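Local structure of uncharacterized protein (4E6F) at residues 81-84 and 90-93; 117-122 and 149-154; 29-34 and 164-169; 47-52 and 71-76; 131-134 and 140-143. The protein is of unknown function but belongs to the DUF4468 family and adopts a TBP-like fold, a curved antiparallel sheet packed against helices. One frame throughout, in Å; residues are numbered along the deposited sequence. Where two conformers were deposited one is given.

How the contacts relate
Five contacts sample one antiparallel sheet and the helices on it. Contacts 2 and 4 are buried: each lays a helix side chain on the sheet, the first through an aromatic cluster, the second through a selenomethionine. Contact 3 is partly buried and rests mainly on a CH-pi contact. Contacts 2 and 3 both use helix 149-169, near its start and at its end, with centres about 27 Å apart. Contact 1, also partly buried, is backbone pairing within the sheet; its Asp91 reaches Tyr119 and Lys150 of contact 2. Contact 4 uses the same strand 72-85 as contact 1. Contact 5, a lone salt bridge, lies at the surface and meets contact 2 through Arg152.

Contact 1: residues 81-84 and 90-93; sequences IVFS and LDRT
The β hairpin of strands 72-85 and 90-104 pairs Ile81 with Thr93 by two backbone bonds, of which Ile81 N to Thr93 O, 2.8 Å, is nearly straight at 174°. Val82 faces Arg92 in the following non-hydrogen-bonded pair, and Val82 CG1 also meets Leu90 CD1. The register then slips by one residue. Phe83 and Ser84 both stand opposite Asp91, a classic beta bulge: Asp91 O takes Phe83 N at 2.8 Å and, more weakly, Ser84 N at 3.3 Å, while Asp91 N returns a 2.9 Å bond to Ser84 O. At the bulge the Phe83 side chain points toward strand 90-104. With CG anti to the carbonyl carbon (chi1 -62°), the ring slants across its neighbours, Phe83 CZ 3.5 Å from Thr93 CG2 and Phe83 CD2 3.6 Å from Asp91 OD2, its plane 52° from that of the carboxylate. Exchanging Phe83 for a serine would probably open a gap beside Thr93 CG2 and deprive Trp151 of helix 149-169 of an edge-to-face partner. The Asp91 carboxylate has several partners: Tyr119 OH and Arg120 NH2 on OD1, Lys150 NZ on OD2. A water 2.6 Å from Ser84 OG also donates to Asp91 OD2 at 2.8 Å.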
# COMPACT_ATOMS: atom_id res chain seq x y z
N ILE A 81 -5.22 8.41 -6.30
CA ILE A 81 -4.24 9.01 -5.40
C ILE A 81 -4.14 10.48 -5.81
O ILE A 81 -3.78 10.76 -6.95
CB ILE A 81 -2.86 8.31 -5.40
CG1 ILE A 81 -2.95 6.92 -4.70
CG2 ILE A 81 -1.81 9.19 -4.70
CD1 ILE A 81 -1.66 6.13 -4.83
N VAL A 82 -4.50 11.41 -4.92
CA VAL A 82 -4.45 12.83 -5.26
C VAL A 82 -3.08 13.40 -4.90
O VAL A 82 -2.65 13.28 -3.75
CB VAL A 82 -5.61 13.60 -4.58
CG1 VAL A 82 -5.50 15.13 -4.80
CG2 VAL A 82 -6.95 13.07 -5.08
N PHE A 83 -2.44 14.11 -5.85
CA PHE A 83 -1.15 14.76 -5.58
C PHE A 83 -1.36 16.17 -5.03
O PHE A 83 -0.72 16.59 -4.07
CB PHE A 83 -0.31 14.84 -6.87
CG PHE A 83 0.03 13.48 -7.44
CD1 PHE A 83 0.68 12.53 -6.67
CD2 PHE A 83 -0.32 13.16 -8.74
CE1 PHE A 83 1.01 11.28 -7.21
CE2 PHE A 83 0.01 11.91 -9.28
CZ PHE A 83 0.69 10.99 -8.52
N SER A 84 -2.25 16.93 -5.69
CA SER A 84 -2.53 18.30 -5.33
C SER A 84 -3.78 18.78 -6.02
O SER A 84 -4.25 18.17 -6.99
CB SER A 84 -1.36 19.22 -5.69
OG SER A 84 -1.14 19.20 -7.08
N LEU A 90 -6.72 19.61 -10.76
CA LEU A 90 -6.78 18.49 -9.84
C LEU A 90 -5.77 17.52 -10.41
O LEU A 90 -5.93 17.07 -11.54
CB LEU A 90 -8.18 17.85 -9.72
CG LEU A 90 -8.21 16.54 -8.90
CD1 LEU A 90 -8.04 16.81 -7.42
CD2 LEU A 90 -9.50 15.80 -9.14
N ASP A 91 -4.65 17.32 -9.70
CA ASP A 91 -3.61 16.44 -10.18
C ASP A 91 -3.70 15.14 -9.41
O ASP A 91 -3.48 15.15 -8.20
CB ASP A 91 -2.22 17.10 -9.99
CG ASP A 91 -1.08 16.29 -10.60
OD1 ASP A 91 -1.33 15.51 -11.54
OD2 ASP A 91 0.08 16.46 -10.14
N ARG A 92 -4.07 14.05 -10.09
CA ARG A 92 -4.23 12.76 -9.44
C ARG A 92 -3.84 11.63 -10.38
O ARG A 92 -3.80 11.82 -11.60
CB ARG A 92 -5.69 12.57 -9.00
CG ARG A 92 -6.69 12.47 -10.16
CD ARG A 92 -8.12 12.32 -9.67
NE ARG A 92 -9.04 12.09 -10.78
CZ ARG A 92 -10.34 11.84 -10.63
NH1 ARG A 92 -10.88 11.75 -9.42
NH2 ARG A 92 -11.11 11.64 -11.69
N THR A 93 -3.60 10.44 -9.82
CA THR A 93 -3.34 9.27 -10.62
C THR A 93 -4.27 8.15 -10.20
O THR A 93 -4.69 8.08 -9.04
CB THR A 93 -1.87 8.79 -10.51
OG1 THR A 93 -1.66 7.73 -11.45
CG2 THR A 93 -1.49 8.29 -9.10
O HOH W 1 1.01 18.03 -8.05

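Contact 2: residues 117-122 and 149-154; sequences FTYRET and AKWRRK. With NO3 (nitrate ion), chain C.
Trp151 drives the edge of its six-membered ring between Phe117 and Tyr119, two residues apart on strand 107-119. Both aromatic pairs are edge-to-face with the indole giving the edge, and in each the centroids lie 5.1 Å apart. The planes stand at 70° for Phe117, where Trp151 CZ3 comes within 3.6 Å of Phe117 CG, and at 73° for Tyr119, where Trp151 CH2 is 3.6 Å from Tyr119 CD1. With CG anti to the carbonyl carbon (chi1 -61°), the end of the indole reaches the strand. The polar bond across the contact is Lys150 NZ to Tyr119 OH, 3.2 Å; the stronger partner of both groups is Asp91 of the hairpin, so the ammonium and phenol are held together by a shared carboxylate. A nitrate ion is bound by the next turn of the helix: Lys154 NZ donates to nitrate O2 at 2.8 Å and weakly to O3, and Arg153 NH1 gives a weak 3.3 Å bond to O2. The nitrate probably comes from the crystallisation liquor. Trp130 and Phe83 add further edge-to-face partners to Trp151, giving an aromatic cluster that seats the start of helix 149-169 on the antiparallel sheet of the TBP-like fold.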
# COMPACT_ATOMS: atom_id res chain seq x y z
N PHE A 117 0.32 2.52 -12.06
CA PHE A 117 -0.38 3.79 -12.16
C PHE A 117 -0.91 4.02 -13.55
O PHE A 117 -0.26 3.64 -14.53
CB PHE A 117 0.59 4.93 -11.82
CG PHE A 117 1.30 4.79 -10.49
CD1 PHE A 117 0.63 5.06 -9.29
CD2 PHE A 117 2.63 4.38 -10.43
CE1 PHE A 117 1.28 4.91 -8.05
CE2 PHE A 117 3.28 4.25 -9.19
CZ PHE A 117 2.61 4.54 -8.02
N THR A 118 -2.09 4.65 -13.62
CA THR A 118 -2.71 5.07 -14.88
C THR A 118 -2.97 6.56 -14.70
O THR A 118 -3.83 6.97 -13.91
CB THR A 118 -3.95 4.26 -15.22
OG1 THR A 118 -3.60 2.88 -15.18
CG2 THR A 118 -4.49 4.61 -16.61
N TYR A 119 -2.20 7.36 -15.41
CA TYR A 119 -2.21 8.81 -15.25
C TYR A 119 -2.74 9.50 -16.49
O TYR A 119 -2.28 9.21 -17.60
CB TYR A 119 -0.75 9.25 -14.98
CG TYR A 119 -0.57 10.70 -14.58
CD1 TYR A 119 -1.14 11.20 -13.41
CD2 TYR A 119 0.28 11.53 -15.30
CE1 TYR A 119 -0.94 12.52 -13.02
CE2 TYR A 119 0.51 12.85 -14.90
CZ TYR A 119 -0.08 13.33 -13.74
OH TYR A 119 0.16 14.62 -13.35
N ARG A 120 -3.71 10.42 -16.29
CA ARG A 120 -4.33 11.19 -17.38
C ARG A 120 -4.82 10.22 -18.48
O ARG A 120 -4.61 10.47 -19.68
CB ARG A 120 -3.35 12.25 -17.94
CG ARG A 120 -2.63 13.08 -16.87
CD ARG A 120 -3.09 14.52 -16.83
NE ARG A 120 -2.69 15.18 -15.58
CZ ARG A 120 -1.83 16.19 -15.51
NH1 ARG A 120 -1.25 16.66 -16.62
NH2 ARG A 120 -1.53 16.74 -14.34
N GLU A 121 -5.47 9.10 -18.03
CA GLU A 121 -6.11 8.04 -18.82
C GLU A 121 -5.15 7.16 -19.63
O GLU A 121 -5.36 5.95 -19.68
CB GLU A 121 -7.17 8.61 -19.79
CG GLU A 121 -8.40 9.19 -19.12
CD GLU A 121 -8.30 10.63 -18.64
OE1 GLU A 121 -7.67 11.46 -19.34
OE2 GLU A 121 -8.89 10.94 -17.59
N THR A 122 -4.12 7.74 -20.28
CA THR A 122 -3.27 6.92 -21.16
C THR A 122 -1.81 6.65 -20.75
O THR A 122 -1.15 5.81 -21.40
CB THR A 122 -3.22 7.55 -22.57
OG1 THR A 122 -2.73 8.89 -22.47
CG2 THR A 122 -4.57 7.54 -23.26
N ALA A 149 8.97 12.96 -6.95
CA ALA A 149 8.66 13.08 -5.53
C ALA A 149 7.19 12.86 -5.21
O ALA A 149 6.91 12.15 -4.25
CB ALA A 149 9.12 14.42 -5.00
N LYS A 150 6.27 13.43 -5.99
CA LYS A 150 4.84 13.27 -5.69
C LYS A 150 4.44 11.80 -5.76
O LYS A 150 3.65 11.35 -4.94
CB LYS A 150 3.96 14.13 -6.61
CG LYS A 150 3.93 13.72 -8.09
CD LYS A 150 3.17 14.78 -8.89
CE LYS A 150 2.95 14.28 -10.30
NZ LYS A 150 2.34 15.34 -11.18
N TRP A 151 5.01 11.05 -6.71
CA TRP A 151 4.73 9.63 -6.87
C TRP A 151 5.23 8.83 -5.67
O TRP A 151 4.48 8.01 -5.12
CB TRP A 151 5.41 9.11 -8.15
CG TRP A 151 4.90 9.80 -9.37
CD1 TRP A 151 5.42 10.92 -9.96
CD2 TRP A 151 3.72 9.46 -10.11
NE1 TRP A 151 4.65 11.28 -11.04
CE2 TRP A 151 3.60 10.41 -11.15
CE3 TRP A 151 2.79 8.42 -10.03
CZ2 TRP A 151 2.55 10.35 -12.09
CZ3 TRP A 151 1.75 8.36 -10.94
CH2 TRP A 151 1.63 9.33 -11.95
N ARG A 152 6.48 9.06 -5.27
CA ARG A 152 7.07 8.30 -4.18
C ARG A 152 6.43 8.68 -2.83
O ARG A 152 6.06 7.79 -2.05
CB ARG A 152 8.58 8.50 -4.16
CG ARG A 152 9.25 7.73 -3.02
CD ARG A 152 10.67 7.35 -3.40
NE ARG A 152 11.46 6.87 -2.24
CZ ARG A 152 12.37 5.90 -2.31
NH1 ARG A 152 12.52 5.20 -3.43
NH2 ARG A 152 13.08 5.58 -1.24
N ARG A 153 6.27 10.00 -2.54
CA ARG A 153 5.63 10.38 -1.28
C ARG A 153 4.22 9.81 -1.15
O ARG A 153 3.87 9.27 -0.09
CB ARG A 153 5.50 11.91 -1.18
CG ARG A 153 6.78 12.64 -0.89
CD ARG A 153 6.47 14.06 -0.41
NE ARG A 153 7.65 14.91 -0.53
CZ ARG A 153 7.91 15.73 -1.55
NH1 ARG A 153 7.04 15.87 -2.55
NH2 ARG A 153 9.02 16.45 -1.56
N LYS A 154 3.38 10.03 -2.17
CA LYS A 154 1.97 9.64 -2.04
C LYS A 154 1.81 8.13 -2.02
O LYS A 154 0.88 7.65 -1.35
CB LYS A 154 1.10 10.33 -3.11
CG LYS A 154 1.07 11.86 -2.96
CD LYS A 154 0.53 12.33 -1.62
CE LYS A 154 0.28 13.82 -1.57
NZ LYS A 154 1.45 14.59 -1.08
N NO3 C . 3.51 15.75 -3.53
O1 NO3 C . 4.29 16.48 -4.12
O2 NO3 C . 3.82 15.12 -2.54
O3 NO3 C . 2.28 15.63 -4.01

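Contact 3: residues 29-34 and 164-169; sequences KEFQIP and MDVAVA
Phe31, on strand 24-32, presents a ring face to Val166 of helix 149-169, joining the first long strand of the TBP-like fold to its last long helix. The contact has no hydrogen bond and is small, 127 Å². The Phe31 side chain leaves the strand toward the helix with CG anti to the carbonyl carbon (chi1 -62°), and Val166 comes down on one face of the ring in a CH-pi contact, Val166 CG1 3.6 Å from the Phe31 centroid and only 16° off the normal. The methyl is displaced a little toward the rim, where Phe31 CZ is 3.5 Å from Val166 CG1. The valine rotamer makes this possible: CG1 is trans to the backbone N at 170° and points at the ring, while CG2 is left to pack on Trp48 of helix 38-54. Cutting Phe31 back to an alanine would probably leave Val166 CG1 without its aromatic face and open a gap between strand and helix. Backbone bonds from Phe31 to Cys108 hold the strand in the sheet, and the ring also touches Val110 there. Beside the valine, Ala167 meets the ring obliquely: Phe31 CE2 lies 3.7 Å from Ala167 N and 4.0 Å from Ala167 CB.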
# COMPACT_ATOMS: atom_id res chain seq x y z
N LYS A 29 4.31 -5.09 6.05
CA LYS A 29 4.31 -4.86 7.49
C LYS A 29 3.89 -6.13 8.16
O LYS A 29 2.92 -6.79 7.74
CB LYS A 29 3.38 -3.71 7.90
CG LYS A 29 3.50 -3.27 9.39
CD LYS A 29 4.66 -2.35 9.63
CE LYS A 29 4.36 -0.93 9.23
NZ LYS A 29 5.57 -0.07 9.31
N GLU A 30 4.63 -6.46 9.21
CA GLU A 30 4.30 -7.61 10.04
C GLU A 30 3.57 -7.13 11.27
O GLU A 30 3.89 -6.04 11.81
CB GLU A 30 5.54 -8.40 10.47
CG GLU A 30 6.23 -9.18 9.37
CD GLU A 30 7.53 -9.86 9.77
OE1 GLU A 30 8.14 -9.45 10.78
OE2 GLU A 30 7.94 -10.80 9.05
N PHE A 31 2.62 -7.92 11.73
CA PHE A 31 1.86 -7.59 12.94
C PHE A 31 1.97 -8.74 13.90
O PHE A 31 1.82 -9.91 13.49
CB PHE A 31 0.37 -7.33 12.60
CG PHE A 31 0.19 -6.16 11.67
CD1 PHE A 31 0.34 -6.32 10.29
CD2 PHE A 31 -0.07 -4.89 12.17
CE1 PHE A 31 0.25 -5.22 9.43
CE2 PHE A 31 -0.20 -3.79 11.30
CZ PHE A 31 -0.00 -3.96 9.96
N GLN A 32 2.27 -8.42 15.18
CA GLN A 32 2.33 -9.42 16.23
C GLN A 32 1.06 -9.34 17.03
O GLN A 32 0.83 -8.31 17.69
CB GLN A 32 3.54 -9.16 17.15
CG GLN A 32 4.90 -9.27 16.48
CD GLN A 32 5.28 -10.73 16.31
OE1 GLN A 32 5.29 -11.53 17.26
NE2 GLN A 32 5.62 -11.10 15.09
N ILE A 33 0.24 -10.40 16.98
CA ILE A 33 -1.02 -10.52 17.71
C ILE A 33 -0.92 -11.86 18.45
O ILE A 33 -1.58 -12.84 18.09
CB ILE A 33 -2.25 -10.42 16.75
CG1 ILE A 33 -2.00 -9.48 15.54
CG2 ILE A 33 -3.41 -9.89 17.53
CD1 ILE A 33 -1.72 -10.20 14.23
N PRO A 34 0.03 -11.95 19.43
CA PRO A 34 0.36 -13.25 20.01
C PRO A 34 -0.73 -14.05 20.66
O PRO A 34 -0.63 -15.29 20.68
CB PRO A 34 1.47 -12.91 21.01
CG PRO A 34 1.33 -11.45 21.30
CD PRO A 34 0.92 -10.90 19.95
N MSE A 164 -1.63 1.26 8.95
CA MSE A 164 -2.32 1.81 10.11
C MSE A 164 -3.76 1.23 10.19
O MSE A 164 -4.22 0.84 11.28
CB MSE A 164 -2.36 3.35 10.06
CG MSE A 164 -3.19 4.00 11.19
SE MSE A 164 -2.59 3.60 13.02
CE MSE A 164 -0.81 4.42 12.93
N ASP A 165 -4.45 1.13 9.02
CA ASP A 165 -5.79 0.59 8.97
C ASP A 165 -5.82 -0.83 9.52
O ASP A 165 -6.74 -1.19 10.26
CB ASP A 165 -6.29 0.61 7.52
CG ASP A 165 -7.74 0.96 7.43
OD1 ASP A 165 -8.12 2.05 7.94
OD2 ASP A 165 -8.51 0.14 6.90
N VAL A 166 -4.80 -1.64 9.16
CA VAL A 166 -4.70 -3.01 9.64
C VAL A 166 -4.47 -3.01 11.16
O VAL A 166 -5.10 -3.81 11.88
CB VAL A 166 -3.58 -3.79 8.91
CG1 VAL A 166 -3.30 -5.13 9.59
CG2 VAL A 166 -3.89 -3.96 7.42
N ALA A 167 -3.54 -2.16 11.65
CA ALA A 167 -3.25 -2.10 13.09
C ALA A 167 -4.55 -1.79 13.87
O ALA A 167 -4.81 -2.41 14.91
CB ALA A 167 -2.20 -1.03 13.37
N VAL A 168 -5.37 -0.87 13.33
CA VAL A 168 -6.66 -0.49 13.93
C VAL A 168 -7.63 -1.70 13.90
O VAL A 168 -8.34 -1.94 14.88
CB VAL A 168 -7.27 0.77 13.23
CG1 VAL A 168 -8.69 1.06 13.72
CG2 VAL A 168 -6.37 1.98 13.44
N ALA A 169 -7.62 -2.48 12.80
CA ALA A 169 -8.45 -3.68 12.73
C ALA A 169 -8.06 -4.69 13.83
O ALA A 169 -8.91 -5.45 14.30
CB ALA A 169 -8.34 -4.33 11.36

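Contact 4: residues 47-52 and 71-76; sequences KWMDER and GTIAGV
Met49, present as selenomethionine, rests its selenium on the face of the flat peptide group between Ala74 and Gly75. The SE atom stands almost straight above Gly75 N, at 3.4 Å, and 3.8 Å from Ala74 C. Gly75 itself is paired through its backbone with Ile99 of the next strand. The other flat group is the Trp48 indole, turned to another side of the helix: Arg52 CB covers one face, 3.8 Å above the plane, and NE1 is hydrogen-bonded to Asp165 OD2 of helix 149-169. The reach of Met49 follows from its extended first torsions (chi1 -163°, extended again at chi2), after which the chain bends at chi3, -65°, and swings Met49 CE back to Ile73 CG2 at 3.8 Å. Gly75 leaves room for the selenium; a CB on it would point at the helix and fall only 2.7 Å from Met49 SE. Helix 38-54 and strand 72-85 run nearly parallel here, 4° between short axes that are 9.6 Å apart. In this layer of helix 38-54 on the antiparallel sheet of the TBP-like fold, Met49 also touches Ile63 of strand 62-67 and Ile99 and Val101 of strand 90-104, spanning three adjacent strands, while Trp48 turns to helix 149-169.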
# COMPACT_ATOMS: atom_id res chain seq x y z
N LYS A 47 -12.58 -9.89 7.02
CA LYS A 47 -13.54 -8.82 7.25
C LYS A 47 -12.90 -7.47 6.95
O LYS A 47 -13.51 -6.63 6.28
CB LYS A 47 -14.09 -8.86 8.69
CG LYS A 47 -15.11 -9.97 8.92
N TRP A 48 -11.67 -7.25 7.41
CA TRP A 48 -11.00 -5.98 7.15
C TRP A 48 -10.82 -5.76 5.64
O TRP A 48 -11.18 -4.69 5.12
CB TRP A 48 -9.63 -5.89 7.84
CG TRP A 48 -8.82 -4.73 7.34
CD1 TRP A 48 -9.02 -3.41 7.63
CD2 TRP A 48 -7.82 -4.76 6.31
NE1 TRP A 48 -8.20 -2.62 6.86
CE2 TRP A 48 -7.45 -3.43 6.04
CE3 TRP A 48 -7.17 -5.80 5.62
CZ2 TRP A 48 -6.47 -3.10 5.09
CZ3 TRP A 48 -6.21 -5.48 4.67
CH2 TRP A 48 -5.89 -4.14 4.39
N MSE A 49 -10.25 -6.75 4.94
CA MSE A 49 -10.00 -6.54 3.53
C MSE A 49 -11.29 -6.36 2.74
O MSE A 49 -11.35 -5.53 1.84
CB MSE A 49 -9.15 -7.66 2.91
CG MSE A 49 -8.57 -7.18 1.59
SE MSE A 49 -7.75 -8.60 0.55
CE MSE A 49 -6.31 -9.01 1.77
N ASP A 50 -12.34 -7.12 3.11
CA ASP A 50 -13.63 -6.99 2.44
C ASP A 50 -14.16 -5.55 2.57
O ASP A 50 -14.51 -4.93 1.57
CB ASP A 50 -14.63 -7.99 3.02
CG ASP A 50 -15.96 -8.04 2.29
OD1 ASP A 50 -15.97 -7.78 1.08
OD2 ASP A 50 -16.96 -8.38 2.93
N GLU A 51 -14.18 -5.02 3.80
CA GLU A 51 -14.67 -3.66 4.03
C GLU A 51 -13.75 -2.61 3.41
O GLU A 51 -14.23 -1.65 2.81
CB GLU A 51 -14.85 -3.40 5.53
CG GLU A 51 -15.98 -4.20 6.16
CD GLU A 51 -17.37 -3.99 5.58
OE1 GLU A 51 -17.74 -2.83 5.29
OE2 GLU A 51 -18.10 -5.00 5.42
N ARG A 52 -12.42 -2.80 3.52
CA ARG A 52 -11.46 -1.85 2.96
C ARG A 52 -11.59 -1.75 1.43
O ARG A 52 -11.51 -0.66 0.88
CB ARG A 52 -10.02 -2.23 3.37
CG ARG A 52 -8.91 -1.40 2.73
CD ARG A 52 -9.00 0.09 3.11
NE ARG A 52 -7.94 0.86 2.48
CZ ARG A 52 -7.93 1.24 1.21
NH1 ARG A 52 -8.96 0.96 0.41
NH2 ARG A 52 -6.89 1.90 0.72
N GLY A 71 -4.27 -19.82 5.63
CA GLY A 71 -4.44 -18.47 6.16
C GLY A 71 -4.00 -17.39 5.19
O GLY A 71 -3.54 -16.33 5.64
N THR A 72 -4.17 -17.62 3.86
CA THR A 72 -3.77 -16.63 2.85
C THR A 72 -4.99 -15.97 2.23
O THR A 72 -6.01 -16.63 1.99
CB THR A 72 -2.86 -17.21 1.75
OG1 THR A 72 -3.39 -18.44 1.25
CG2 THR A 72 -1.41 -17.40 2.22
N ILE A 73 -4.90 -14.65 2.01
CA ILE A 73 -5.98 -13.87 1.43
C ILE A 73 -5.38 -12.91 0.43
O ILE A 73 -4.36 -12.28 0.75
CB ILE A 73 -6.74 -13.06 2.52
CG1 ILE A 73 -7.08 -13.91 3.76
CG2 ILE A 73 -8.00 -12.37 1.95
CD1 ILE A 73 -7.22 -13.03 5.01
N ALA A 74 -5.99 -12.76 -0.73
CA ALA A 74 -5.51 -11.73 -1.65
C ALA A 74 -6.67 -10.99 -2.25
O ALA A 74 -7.70 -11.59 -2.58
CB ALA A 74 -4.63 -12.31 -2.74
N GLY A 75 -6.48 -9.69 -2.42
CA GLY A 75 -7.50 -8.87 -3.06
C GLY A 75 -6.86 -7.91 -4.03
O GLY A 75 -5.63 -7.69 -3.99
N VAL A 76 -7.66 -7.37 -4.92
CA VAL A 76 -7.18 -6.36 -5.85
C VAL A 76 -7.94 -5.07 -5.58
O VAL A 76 -9.09 -5.11 -5.15
CB VAL A 76 -7.26 -6.78 -7.33
CG1 VAL A 76 -6.37 -8.02 -7.56
CG2 VAL A 76 -8.72 -7.05 -7.78

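Contact 5: residues 131-134 and 140-143; sequences ITDK and AKTK
Asp133 and Lys141 form a salt bridge, OD2 to NZ at 3.0 Å, the one place where residues 131-134 and 140-143 meet. The tight part is confined to the two charged ends. Lys141 NZ comes to Asp133 OD2 on its anti side, 17° out of the carboxylate plane, and also lies 3.6 Å from Asp133 CB. The two side chains cross at about a right angle. Asp133 CG is anti to the carbonyl carbon (chi1 -69°), while the lysine extends beyond CG, which brings Lys141 CE to 3.9 Å from Asp133 OD2 as the chain comes across the aspartate. The other oxygen, OD1, is held more strongly by Arg152 of helix 149-169, and the carboxylate thus has a cation on each oxygen, which would probably stabilise its charged form. The loose side is the loop. Only 80 Å² is buried, the CA atoms of Asp133 and Lys141 are 7.6 Å apart, and Lys141 is exposed, its backbone in the left-handed region with a positive phi of 63°. The loop is held by Asn138 OD1, which accepts from Thr142 N and Lys143 N, and the lysine side chain touches Val15. Asp133 begins the short helix 133-136 directly after Thr132 at its N-cap position, and the loop carrying Lys141 runs on to helix 149-169; Ile131 packs on Trp151 of that helix and on Phe27 of strand 24-32.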
# COMPACT_ATOMS: atom_id res chain seq x y z
N ILE A 131 9.06 4.55 -8.83
CA ILE A 131 9.25 5.03 -7.43
C ILE A 131 10.38 4.33 -6.68
O ILE A 131 10.59 4.62 -5.51
CB ILE A 131 7.93 4.94 -6.62
CG1 ILE A 131 7.40 3.48 -6.49
CG2 ILE A 131 6.87 5.87 -7.23
CD1 ILE A 131 6.29 3.34 -5.43
N THR A 132 11.08 3.40 -7.32
CA THR A 132 12.20 2.72 -6.69
C THR A 132 13.37 3.68 -6.48
O THR A 132 13.45 4.72 -7.15
CB THR A 132 12.67 1.55 -7.55
OG1 THR A 132 12.89 2.03 -8.88
CG2 THR A 132 11.67 0.39 -7.54
N ASP A 133 14.29 3.35 -5.55
CA ASP A 133 15.46 4.21 -5.28
C ASP A 133 16.21 4.58 -6.56
O ASP A 133 16.64 5.73 -6.71
CB ASP A 133 16.44 3.49 -4.33
CG ASP A 133 15.96 3.30 -2.91
OD1 ASP A 133 14.80 3.66 -2.60
OD2 ASP A 133 16.76 2.80 -2.08
N LYS A 134 16.39 3.60 -7.46
CA LYS A 134 17.13 3.77 -8.71
C LYS A 134 16.65 4.99 -9.50
O LYS A 134 17.47 5.72 -10.06
CB LYS A 134 16.99 2.49 -9.57
CG LYS A 134 17.83 2.47 -10.84
CD LYS A 134 17.51 1.22 -11.67
CE LYS A 134 18.09 1.29 -13.06
NZ LYS A 134 17.76 0.06 -13.83
N ALA A 140 23.12 10.11 -3.87
CA ALA A 140 23.47 10.03 -2.44
C ALA A 140 22.32 9.53 -1.56
O ALA A 140 22.55 9.27 -0.37
CB ALA A 140 23.93 11.39 -1.94
N LYS A 141 21.09 9.43 -2.11
CA LYS A 141 19.87 8.99 -1.42
C LYS A 141 19.50 9.97 -0.25
O LYS A 141 18.93 9.55 0.77
CB LYS A 141 19.97 7.52 -0.95
CG LYS A 141 20.24 6.55 -2.10
CD LYS A 141 20.03 5.08 -1.75
CE LYS A 141 20.33 4.19 -2.94
NZ LYS A 141 19.69 2.85 -2.84
N THR A 142 19.75 11.28 -0.46
CA THR A 142 19.46 12.34 0.51
C THR A 142 18.21 13.14 0.15
O THR A 142 17.65 13.84 1.01
CB THR A 142 20.66 13.28 0.64
OG1 THR A 142 21.02 13.78 -0.65
CG2 THR A 142 21.86 12.60 1.33
N LYS A 143 17.79 13.07 -1.13
CA LYS A 143 16.62 13.80 -1.56
C LYS A 143 15.85 12.98 -2.54
O LYS A 143 16.43 12.17 -3.27
CB LYS A 143 17.02 15.12 -2.26
CG LYS A 143 17.58 16.23 -1.37
CD LYS A 143 17.93 17.47 -2.21
CE LYS A 143 18.49 18.61 -1.36
NZ LYS A 143 19.08 19.70 -2.20